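PDB 5N4B: prolyl oligopeptidase, which cleaves peptide bonds on the C-terminal side of prolines and macrocyclises a 25-residue intermediate during amanitin toxin biosynthesis. Local coordinates for residues A[369-377]-A[386-395]; A[332-340]-A[351-362]. The protein carries 1 engineered substitution. All blocks are in the same frame, centred on the assembly; numbering follows the deposited sequence. Where two conformers were deposited one is given.

Contact 1 (A[369-377]-A[386-395]); sequences NEEYFVAIY and YLYSKAGVQL
Phe373 pairs with Tyr388, and Ala375 with Tyr386, each through two backbone hydrogen bonds, so strands 372-377 and 386-388 run antiparallel at 154°, with Val374 and Leu387 as the non-hydrogen-bonded pair between them. They are the second and third strands of a four-stranded beta-propeller blade. Phe373, Ala375, Tyr386 and Tyr388 share one face of the sheet. There Ala375 CB touches Tyr388 CE1 at 3.8 Å, and the Tyr388 ring continues past it to Tyr377, whose CE2 edge meets Tyr388 OH at 3.7 Å. The same edge of Tyr377 offers CD2 to Tyr386 CD1 at 3.8 Å, the two side chains lying roughly perpendicular. Glu384 takes the Tyr386 hydroxyl in a hydrogen bond.

On the other face, beside Val374, Leu387 CD1 reaches both Val374 CG2 (4.1 Å) and Tyr372 CB, carried there by a CG placed opposite the backbone N (chi1 -180°). Tyr372 also presents its CE2 edge to Leu395 CD1.

Past the last bridge, Glu371 and Lys390 lie at the surface. Glu371 OE2 rests on Lys390 CD at 3.5 Å, whereas its distance to Lys390 NZ is 4.5 Å, beyond a salt bridge. One water spans that gap, accepting from Lys390 NZ and donating to Glu371 OE2. Another, over one face of the Tyr372 ring, joins Glu371 OE2 to Lys390 N. The charged pair thus appears to attract through solvent, while direct bonding between the strands is left to the backbone.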
loop_
_atom_site.group_PDB
_atom_site.type_symbol
_atom_site.label_atom_id
_atom_site.label_comp_id
_atom_site.label_asym_id
_atom_site.label_seq_id
_atom_site.Cartn_x
_atom_site.Cartn_y
_atom_site.Cartn_z
ATOM N N ASN A 369 16.639 -20.215 9.850
ATOM C CA ASN A 369 17.367 -21.402 10.310
ATOM C C ASN A 369 18.150 -21.079 11.576
ATOM O O ASN A 369 19.334 -21.425 11.706
ATOM C CB ASN A 369 18.273 -21.984 9.224
ATOM C CG ASN A 369 18.847 -23.348 9.582
ATOM O OD1 ASN A 369 18.217 -24.123 10.307
ATOM N ND2 ASN A 369 20.045 -23.653 9.051
ATOM N N GLU A 370 17.477 -20.389 12.484
ATOM C CA GLU A 370 17.942 -20.016 13.815
ATOM C C GLU A 370 19.065 -18.988 13.883
ATOM O O GLU A 370 19.046 -18.159 14.798
ATOM C CB GLU A 370 18.345 -21.229 14.651
ATOM C CG GLU A 370 17.169 -22.178 14.998
ATOM C CD GLU A 370 16.127 -21.638 16.020
ATOM O OE1 GLU A 370 16.010 -20.417 16.275
ATOM O OE2 GLU A 370 15.358 -22.480 16.557
ATOM N N GLU A 371 20.031 -19.031 12.966
ATOM C CA GLU A 371 21.253 -18.250 13.140
ATOM C C GLU A 371 21.671 -17.446 11.917
ATOM O O GLU A 371 22.626 -16.661 12.018
ATOM C CB GLU A 371 22.412 -19.161 13.564
ATOM C CG GLU A 371 22.842 -20.167 12.582
ATOM C CD GLU A 371 24.115 -20.896 13.053
ATOM O OE1 GLU A 371 24.058 -21.519 14.141
ATOM O OE2 GLU A 371 25.157 -20.796 12.357
ATOM N N TYR A 372 21.044 -17.655 10.772
ATOM C CA TYR A 372 21.395 -16.971 9.539
ATOM C C TYR A 372 20.488 -15.765 9.353
ATOM O O TYR A 372 19.437 -15.620 9.978
ATOM C CB TYR A 372 21.258 -17.885 8.324
ATOM C CG TYR A 372 22.197 -19.047 8.251
ATOM C CD1 TYR A 372 21.983 -20.176 8.998
ATOM C CD2 TYR A 372 23.300 -18.989 7.426
ATOM C CE1 TYR A 372 22.887 -21.263 8.920
ATOM C CE2 TYR A 372 24.194 -20.050 7.321
ATOM C CZ TYR A 372 23.979 -21.186 8.081
ATOM O OH TYR A 372 24.846 -22.273 8.010
ATOM N N PHE A 373 20.900 -14.880 8.470
ATOM C CA PHE A 373 20.094 -13.716 8.135
ATOM C C PHE A 373 19.950 -13.632 6.631
ATOM O O PHE A 373 20.912 -13.828 5.901
ATOM C CB PHE A 373 20.687 -12.427 8.689
ATOM C CG PHE A 373 20.784 -12.412 10.176
ATOM C CD1 PHE A 373 19.717 -11.958 10.922
ATOM C CD2 PHE A 373 21.892 -12.900 10.811
ATOM C CE1 PHE A 373 19.767 -11.952 12.299
ATOM C CE2 PHE A 373 21.942 -12.878 12.199
ATOM C CZ PHE A 373 20.911 -12.420 12.936
ATOM N N VAL A 374 18.741 -13.336 6.163
ATOM C CA VAL A 374 18.450 -13.096 4.749
ATOM C C VAL A 374 18.134 -11.614 4.637
ATOM O O VAL A 374 17.335 -11.092 5.415
ATOM C CB VAL A 374 17.298 -13.972 4.241
ATOM C CG1 VAL A 374 17.120 -13.836 2.740
ATOM C CG2 VAL A 374 17.504 -15.452 4.626
ATOM N N ALA A 375 18.807 -10.922 3.701
ATOM C CA ALA A 375 18.696 -9.477 3.555
ATOM C C ALA A 375 18.300 -9.149 2.136
ATOM O O ALA A 375 18.811 -9.741 1.187
ATOM C CB ALA A 375 20.047 -8.810 3.825
ATOM N N ILE A 376 17.410 -8.171 1.992
ATOM C CA ILE A 376 17.071 -7.601 0.688
ATOM C C ILE A 376 17.579 -6.179 0.689
ATOM O O ILE A 376 17.227 -5.381 1.577
ATOM C CB ILE A 376 15.575 -7.663 0.392
ATOM C CG1 ILE A 376 15.178 -9.122 0.219
ATOM C CG2 ILE A 376 15.248 -6.850 -0.893
ATOM C CD1 ILE A 376 13.707 -9.298 0.153
ATOM N N TYR A 377 18.432 -5.881 -0.289
ATOM C CA TYR A 377 18.914 -4.542 -0.581
ATOM C C TYR A 377 18.223 -4.035 -1.824
ATOM O O TYR A 377 18.051 -4.772 -2.818
ATOM C CB TYR A 377 20.408 -4.542 -0.825
ATOM C CG TYR A 377 21.214 -4.576 0.426
ATOM C CD1 TYR A 377 21.491 -3.403 1.080
ATOM C CD2 TYR A 377 21.691 -5.759 0.949
ATOM C CE1 TYR A 377 22.230 -3.385 2.273
ATOM C CE2 TYR A 377 22.456 -5.753 2.100
ATOM C CZ TYR A 377 22.688 -4.566 2.752
ATOM O OH TYR A 377 23.410 -4.662 3.927
ATOM N N TYR A 386 20.520 -11.484 -0.337
ATOM C CA TYR A 386 21.778 -12.035 0.185
ATOM C C TYR A 386 21.514 -12.885 1.415
ATOM O O TYR A 386 20.664 -12.560 2.235
ATOM C CB TYR A 386 22.793 -10.925 0.545
ATOM C CG TYR A 386 23.188 -10.090 -0.642
ATOM C CD1 TYR A 386 22.449 -8.980 -0.993
ATOM C CD2 TYR A 386 24.229 -10.445 -1.446
ATOM C CE1 TYR A 386 22.793 -8.229 -2.101
ATOM C CE2 TYR A 386 24.601 -9.695 -2.515
ATOM C CZ TYR A 386 23.870 -8.599 -2.862
ATOM O OH TYR A 386 24.223 -7.894 -4.001
ATOM N N LEU A 387 22.344 -13.917 1.588
ATOM C CA LEU A 387 22.394 -14.745 2.782
ATOM C C LEU A 387 23.627 -14.350 3.582
ATOM O O LEU A 387 24.719 -14.244 3.011
ATOM C CB LEU A 387 22.445 -16.220 2.381
ATOM C CG LEU A 387 22.488 -17.181 3.543
ATOM C CD1 LEU A 387 21.187 -17.166 4.342
ATOM C CD2 LEU A 387 22.745 -18.591 2.978
ATOM N N TYR A 388 23.446 -14.144 4.862
ATOM C CA TYR A 388 24.500 -13.810 5.826
ATOM C C TYR A 388 24.592 -14.865 6.918
ATOM O O TYR A 388 23.585 -15.441 7.344
ATOM C CB TYR A 388 24.192 -12.498 6.536
ATOM C CG TYR A 388 24.431 -11.263 5.708
ATOM C CD1 TYR A 388 23.522 -10.853 4.735
ATOM C CD2 TYR A 388 25.566 -10.509 5.889
ATOM C CE1 TYR A 388 23.773 -9.754 3.956
ATOM C CE2 TYR A 388 25.807 -9.359 5.110
ATOM C CZ TYR A 388 24.885 -9.005 4.169
ATOM O OH TYR A 388 25.150 -7.881 3.404
ATOM N N SER A 389 25.802 -15.105 7.386
ATOM C CA SER A 389 26.021 -15.990 8.510
ATOM C C SER A 389 25.779 -15.302 9.833
ATOM O O SER A 389 25.599 -14.091 9.924
ATOM C CB SER A 389 27.474 -16.480 8.482
ATOM O OG SER A 389 28.375 -15.426 8.889
ATOM N N LYS A 390 25.842 -16.104 10.902
ATOM C CA LYS A 390 25.707 -15.589 12.252
ATOM C C LYS A 390 26.811 -14.592 12.587
ATOM O O LYS A 390 26.612 -13.757 13.462
ATOM C CB LYS A 390 25.744 -16.774 13.239
ATOM C CG LYS A 390 27.082 -17.512 13.339
ATOM C CD LYS A 390 27.065 -18.621 14.405
ATOM C CE LYS A 390 28.446 -19.204 14.600
ATOM N NZ LYS A 390 28.353 -20.397 15.466
ATOM N N ALA A 391 27.971 -14.691 11.924
ATOM C CA ALA A 391 29.070 -13.764 12.133
ATOM C C ALA A 391 28.968 -12.535 11.248
ATOM O O ALA A 391 29.918 -11.751 11.191
ATOM C CB ALA A 391 30.401 -14.468 11.917
ATOM N N GLY A 392 27.849 -12.342 10.590
ATOM C CA GLY A 392 27.663 -11.185 9.748
ATOM C C GLY A 392 28.431 -11.223 8.459
ATOM O O GLY A 392 28.657 -10.169 7.864
ATOM N N VAL A 393 28.787 -12.401 7.972
ATOM C CA VAL A 393 29.511 -12.512 6.716
ATOM C C VAL A 393 28.512 -12.691 5.596
ATOM O O VAL A 393 27.657 -13.583 5.662
ATOM C CB VAL A 393 30.524 -13.674 6.748
ATOM C CG1 VAL A 393 31.222 -13.776 5.400
ATOM C CG2 VAL A 393 31.537 -13.510 7.849
ATOM N N GLN A 394 28.605 -11.860 4.564
ATOM C CA GLN A 394 27.765 -12.073 3.393
ATOM C C GLN A 394 28.264 -13.298 2.659
ATOM O O GLN A 394 29.405 -13.306 2.171
ATOM C CB GLN A 394 27.835 -10.845 2.505
ATOM C CG GLN A 394 26.726 -10.815 1.468
ATOM C CD GLN A 394 26.901 -9.650 0.543
ATOM O OE1 GLN A 394 26.403 -8.537 0.805
ATOM N NE2 GLN A 394 27.599 -9.878 -0.520
ATOM N N LEU A 395 27.430 -14.335 2.573
ATOM C CA LEU A 395 27.831 -15.628 2.040
ATOM C C LEU A 395 27.602 -15.755 0.563
ATOM O O LEU A 395 28.452 -16.308 -0.152
ATOM C CB LEU A 395 27.092 -16.755 2.763
ATOM C CG LEU A 395 27.358 -16.884 4.274
ATOM C CD1 LEU A 395 26.477 -17.943 4.882
ATOM C CD2 LEU A 395 28.801 -17.162 4.575
HETATM O O HOH W 1 25.566 -18.987 10.409
HETATM O O HOH W 2 25.863 -22.000 15.665
HETATM O O HOH W 3 27.240 -22.294 13.401
#

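Contact 2 (A[332-340]-A[351-362]); sequences NAPQYKVIT and RDFIPEEKDAKL
Val338 sits at a classic beta bulge in a beta-propeller blade: Phe353 N and Ile354 N both donate to Val338 O, from the same face of its carbonyl plane. The Val338 and Phe353 side chains run alongside each other in one direction, and CG1 of the valine meets the phenylalanine ring edge at CD2 (3.9 Å). The other branch, CG2, approaches CD2 of Leu362, in the first strand of the following blade, at 3.7 Å, with Ile354 CB also close by. Val338 CG1 takes the position opposite the backbone N (chi1 180°), which divides the two methyls between these neighbours.

Lys337 runs extended beyond CG and meets the Asp352 side chain nearly perpendicularly. Its NZ forms a salt bridge with Asp352 OD1 at 2.8 Å, met on the syn side of the carboxylate.

Further along, the stretched Glu356 side chain reaches the backbone of the Ala333-Tyr336 turn: Gln335 N donates to Glu356 OE2 (2.9 Å) on the anti side, and a water links OE1 to Asn332 O. Gln335 folds at chi2 (-85°) across the Glu357-Ala360 turn, its OE1 beside Lys361 CB. Tyr336 lies alongside Lys361, CE1 to CE 4.0 Å, while its hydroxyl bonds Asp314. Each turn is thus held by a side chain from the opposite segment. Gln335 NE2 completes this exchange, donating to Lys358 O at 3.1 Å from above the carbonyl plane, 35° out of it.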
loop_
_atom_site.group_PDB
_atom_site.type_symbol
_atom_site.label_atom_id
_atom_site.label_comp_id
_atom_site.label_asym_id
_atom_site.label_seq_id
_atom_site.Cartn_x
_atom_site.Cartn_y
_atom_site.Cartn_z
ATOM N N ASN A 332 21.281 7.313 12.313
ATOM C CA ASN A 332 22.543 7.789 11.744
ATOM C C ASN A 332 22.911 7.037 10.482
ATOM O O ASN A 332 24.080 6.908 10.130
ATOM C CB ASN A 332 23.695 7.689 12.743
ATOM C CG ASN A 332 23.463 8.496 13.957
ATOM O OD1 ASN A 332 23.020 9.627 13.862
ATOM N ND2 ASN A 332 23.733 7.907 15.119
ATOM N N ALA A 333 21.896 6.621 9.708
ATOM C CA ALA A 333 22.064 5.681 8.594
ATOM C C ALA A 333 20.858 5.737 7.681
ATOM O O ALA A 333 19.993 4.866 7.715
ATOM C CB ALA A 333 22.298 4.267 9.108
ATOM N N PRO A 334 20.787 6.762 6.846
ATOM C CA PRO A 334 19.590 6.958 6.029
ATOM C C PRO A 334 19.286 5.840 5.077
ATOM O O PRO A 334 18.118 5.709 4.669
ATOM C CB PRO A 334 19.848 8.282 5.324
ATOM C CG PRO A 334 21.279 8.486 5.374
ATOM C CD PRO A 334 21.758 7.848 6.668
ATOM N N GLN A 335 20.248 4.976 4.720
ATOM C CA GLN A 335 19.993 3.824 3.869
ATOM C C GLN A 335 19.730 2.551 4.662
ATOM O O GLN A 335 19.576 1.471 4.062
ATOM C CB GLN A 335 21.169 3.604 2.922
ATOM C CG GLN A 335 21.390 4.721 1.949
ATOM C CD GLN A 335 20.586 4.634 0.728
ATOM O OE1 GLN A 335 19.501 4.104 0.684
ATOM N NE2 GLN A 335 21.146 5.200 -0.349
ATOM N N TYR A 336 19.630 2.667 5.986
ATOM C CA TYR A 336 19.359 1.589 6.929
ATOM C C TYR A 336 20.559 0.664 7.128
ATOM O O TYR A 336 21.481 0.603 6.313
ATOM C CB TYR A 336 18.072 0.837 6.578
ATOM C CG TYR A 336 16.783 1.580 6.796
ATOM C CD1 TYR A 336 16.346 2.553 5.907
ATOM C CD2 TYR A 336 15.992 1.314 7.906
ATOM C CE1 TYR A 336 15.128 3.220 6.102
ATOM C CE2 TYR A 336 14.792 1.991 8.097
ATOM C CZ TYR A 336 14.386 2.932 7.188
ATOM O OH TYR A 336 13.183 3.645 7.327
ATOM N N LYS A 337 20.501 -0.090 8.221
ATOM C CA LYS A 337 21.575 -0.982 8.668
ATOM C C LYS A 337 21.007 -1.893 9.744
ATOM O O LYS A 337 19.872 -1.724 10.168
ATOM C CB LYS A 337 22.785 -0.209 9.205
ATOM C CG LYS A 337 22.502 0.599 10.449
ATOM C CD LYS A 337 23.722 1.288 10.983
ATOM C CE LYS A 337 23.407 2.190 12.153
ATOM N NZ LYS A 337 24.702 2.769 12.695
ATOM N N VAL A 338 21.782 -2.872 10.169
ATOM C CA VAL A 338 21.412 -3.723 11.301
ATOM C C VAL A 338 22.340 -3.408 12.447
ATOM O O VAL A 338 23.574 -3.487 12.281
ATOM C CB VAL A 338 21.477 -5.227 10.988
ATOM C CG1 VAL A 338 21.086 -6.042 12.218
ATOM C CG2 VAL A 338 20.618 -5.597 9.799
ATOM N N ILE A 339 21.761 -3.110 13.604
ATOM C CA ILE A 339 22.500 -2.932 14.832
ATOM C C ILE A 339 22.158 -4.066 15.795
ATOM O O ILE A 339 21.157 -4.779 15.658
ATOM C CB ILE A 339 22.240 -1.560 15.506
ATOM C CG1 ILE A 339 20.758 -1.450 15.873
ATOM C CG2 ILE A 339 22.679 -0.412 14.620
ATOM C CD1 ILE A 339 20.473 -0.247 16.789
ATOM N N THR A 340 23.010 -4.230 16.806
ATOM C CA THR A 340 22.660 -4.971 18.000
ATOM C C THR A 340 22.612 -4.017 19.185
ATOM O O THR A 340 23.449 -3.118 19.303
ATOM C CB THR A 340 23.648 -6.106 18.269
ATOM O OG1 THR A 340 24.998 -5.593 18.431
ATOM C CG2 THR A 340 23.599 -7.162 17.152
ATOM N N ARG A 351 25.991 -1.509 18.621
ATOM C CA ARG A 351 27.029 -1.829 17.652
ATOM C C ARG A 351 26.399 -2.119 16.299
ATOM O O ARG A 351 25.276 -2.615 16.234
ATOM C CB ARG A 351 27.795 -3.074 18.132
ATOM C CG ARG A 351 28.720 -2.797 19.273
ATOM C CD ARG A 351 29.273 -4.088 19.861
ATOM N NE ARG A 351 30.351 -3.812 20.798
ATOM C CZ ARG A 351 30.906 -4.723 21.568
ATOM N NH1 ARG A 351 30.500 -5.995 21.542
ATOM N NH2 ARG A 351 31.942 -4.338 22.314
ATOM N N ASP A 352 27.120 -1.845 15.239
ATOM C CA ASP A 352 26.707 -2.215 13.888
ATOM C C ASP A 352 27.006 -3.678 13.664
ATOM O O ASP A 352 28.143 -4.126 13.864
ATOM C CB ASP A 352 27.436 -1.411 12.811
ATOM C CG ASP A 352 27.042 0.060 12.773
ATOM O OD1 ASP A 352 26.081 0.496 13.463
ATOM O OD2 ASP A 352 27.702 0.785 12.020
ATOM N N PHE A 353 26.013 -4.445 13.221
ATOM C CA PHE A 353 26.187 -5.838 12.834
ATOM C C PHE A 353 26.368 -5.982 11.334
ATOM O O PHE A 353 27.300 -6.659 10.876
ATOM C CB PHE A 353 25.003 -6.672 13.330
ATOM C CG PHE A 353 25.008 -8.115 12.879
ATOM C CD1 PHE A 353 25.995 -8.982 13.329
ATOM C CD2 PHE A 353 24.027 -8.627 12.061
ATOM C CE1 PHE A 353 26.007 -10.327 12.953
ATOM C CE2 PHE A 353 24.034 -9.943 11.669
ATOM C CZ PHE A 353 25.003 -10.801 12.097
ATOM N N ILE A 354 25.464 -5.357 10.562
ATOM C CA ILE A 354 25.597 -5.246 9.106
ATOM C C ILE A 354 25.646 -3.749 8.860
ATOM O O ILE A 354 24.636 -3.079 9.089
ATOM C CB ILE A 354 24.468 -5.945 8.344
ATOM C CG1 ILE A 354 24.557 -7.439 8.569
ATOM C CG2 ILE A 354 24.586 -5.587 6.843
ATOM C CD1 ILE A 354 23.333 -8.183 8.054
ATOM N N PRO A 355 26.757 -3.183 8.425
ATOM C CA PRO A 355 26.864 -1.725 8.303
ATOM C C PRO A 355 25.987 -1.190 7.193
ATOM O O PRO A 355 25.637 -1.894 6.258
ATOM C CB PRO A 355 28.357 -1.506 7.990
ATOM C CG PRO A 355 28.848 -2.784 7.485
ATOM C CD PRO A 355 28.024 -3.874 8.139
ATOM N N GLU A 356 25.680 0.092 7.293
ATOM C CA GLU A 356 24.977 0.813 6.230
ATOM C C GLU A 356 25.754 0.757 4.933
ATOM O O GLU A 356 26.984 0.949 4.926
ATOM C CB GLU A 356 24.797 2.270 6.647
ATOM C CG GLU A 356 23.923 3.054 5.707
ATOM C CD GLU A 356 23.992 4.560 5.897
ATOM O OE1 GLU A 356 24.980 5.035 6.496
ATOM O OE2 GLU A 356 23.091 5.257 5.406
ATOM N N GLU A 357 25.033 0.584 3.837
ATOM C CA GLU A 357 25.597 0.734 2.494
ATOM C C GLU A 357 25.234 2.130 2.027
ATOM O O GLU A 357 24.050 2.487 2.038
ATOM C CB GLU A 357 24.994 -0.307 1.575
ATOM C CG GLU A 357 25.480 -1.676 1.843
ATOM C CD GLU A 357 26.962 -1.863 1.528
ATOM O OE1 GLU A 357 27.437 -1.267 0.544
ATOM O OE2 GLU A 357 27.648 -2.584 2.277
ATOM N N LYS A 358 26.228 2.919 1.647
ATOM C CA LYS A 358 26.005 4.300 1.252
ATOM C C LYS A 358 24.967 4.393 0.155
ATOM O O LYS A 358 24.202 5.359 0.123
ATOM C CB LYS A 358 27.332 4.920 0.810
ATOM C CG LYS A 358 27.307 6.397 0.436
ATOM C CD LYS A 358 28.682 6.838 -0.099
ATOM C CE LYS A 358 28.723 8.273 -0.597
ATOM N NZ LYS A 358 28.374 9.220 0.473
ATOM N N ASP A 359 24.965 3.446 -0.756
ATOM C CA ASP A 359 24.184 3.580 -1.988
ATOM C C ASP A 359 23.261 2.380 -2.244
ATOM O O ASP A 359 23.002 2.000 -3.404
ATOM C CB ASP A 359 25.116 3.805 -3.175
ATOM C CG ASP A 359 25.846 5.145 -3.105
ATOM O OD1 ASP A 359 25.202 6.236 -3.058
ATOM O OD2 ASP A 359 27.079 5.079 -3.063
ATOM N N ALA A 360 22.824 1.703 -1.187
ATOM C CA ALA A 360 21.761 0.731 -1.365
ATOM C C ALA A 360 20.984 0.662 -0.063
ATOM O O ALA A 360 21.578 0.525 1.001
ATOM C CB ALA A 360 22.281 -0.655 -1.701
ATOM N N LYS A 361 19.666 0.702 -0.153
ATOM C CA LYS A 361 18.804 0.676 1.008
ATOM C C LYS A 361 18.630 -0.754 1.480
ATOM O O LYS A 361 18.258 -1.649 0.728
ATOM C CB LYS A 361 17.450 1.267 0.631
ATOM C CG LYS A 361 16.465 1.307 1.778
ATOM C CD LYS A 361 15.126 1.854 1.324
ATOM C CE LYS A 361 14.208 2.039 2.424
ATOM N NZ LYS A 361 12.866 2.420 1.878
ATOM N N LEU A 362 18.814 -0.959 2.765
ATOM C CA LEU A 362 18.496 -2.246 3.378
ATOM C C LEU A 362 16.990 -2.249 3.627
ATOM O O LEU A 362 16.489 -1.514 4.491
ATOM C CB LEU A 362 19.283 -2.422 4.664
ATOM C CG LEU A 362 19.000 -3.714 5.438
ATOM C CD1 LEU A 362 19.420 -4.934 4.612
ATOM C CD2 LEU A 362 19.651 -3.696 6.779
HETATM O O HOH W 4 25.363 7.467 7.623
HETATM O O HOH W 5 22.223 -0.033 3.750
#

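In the fold
Following the chain, contact 2 closes first: strand 337-342 turns back as strand 349-352, the last pair of one propeller blade, and 353-360 then leads into strand 361-368, the first of the next. Contact 1 closes afterwards, within the hairpin of strands 372-379 and 382-388 and the turn to 394-398. The two are in series and neither nests nor crosses. Strands 361-368 and 372-379 are neighbours in one sheet, so contact 2 reaches into the blade whose middle strands contact 1 pairs. With centres about 14 Å apart, the contacts meet where Phe353 packs edge-to-face with Phe373 and also touches Gly392, and where Tyr377 touches Ile354, joining adjacent blades.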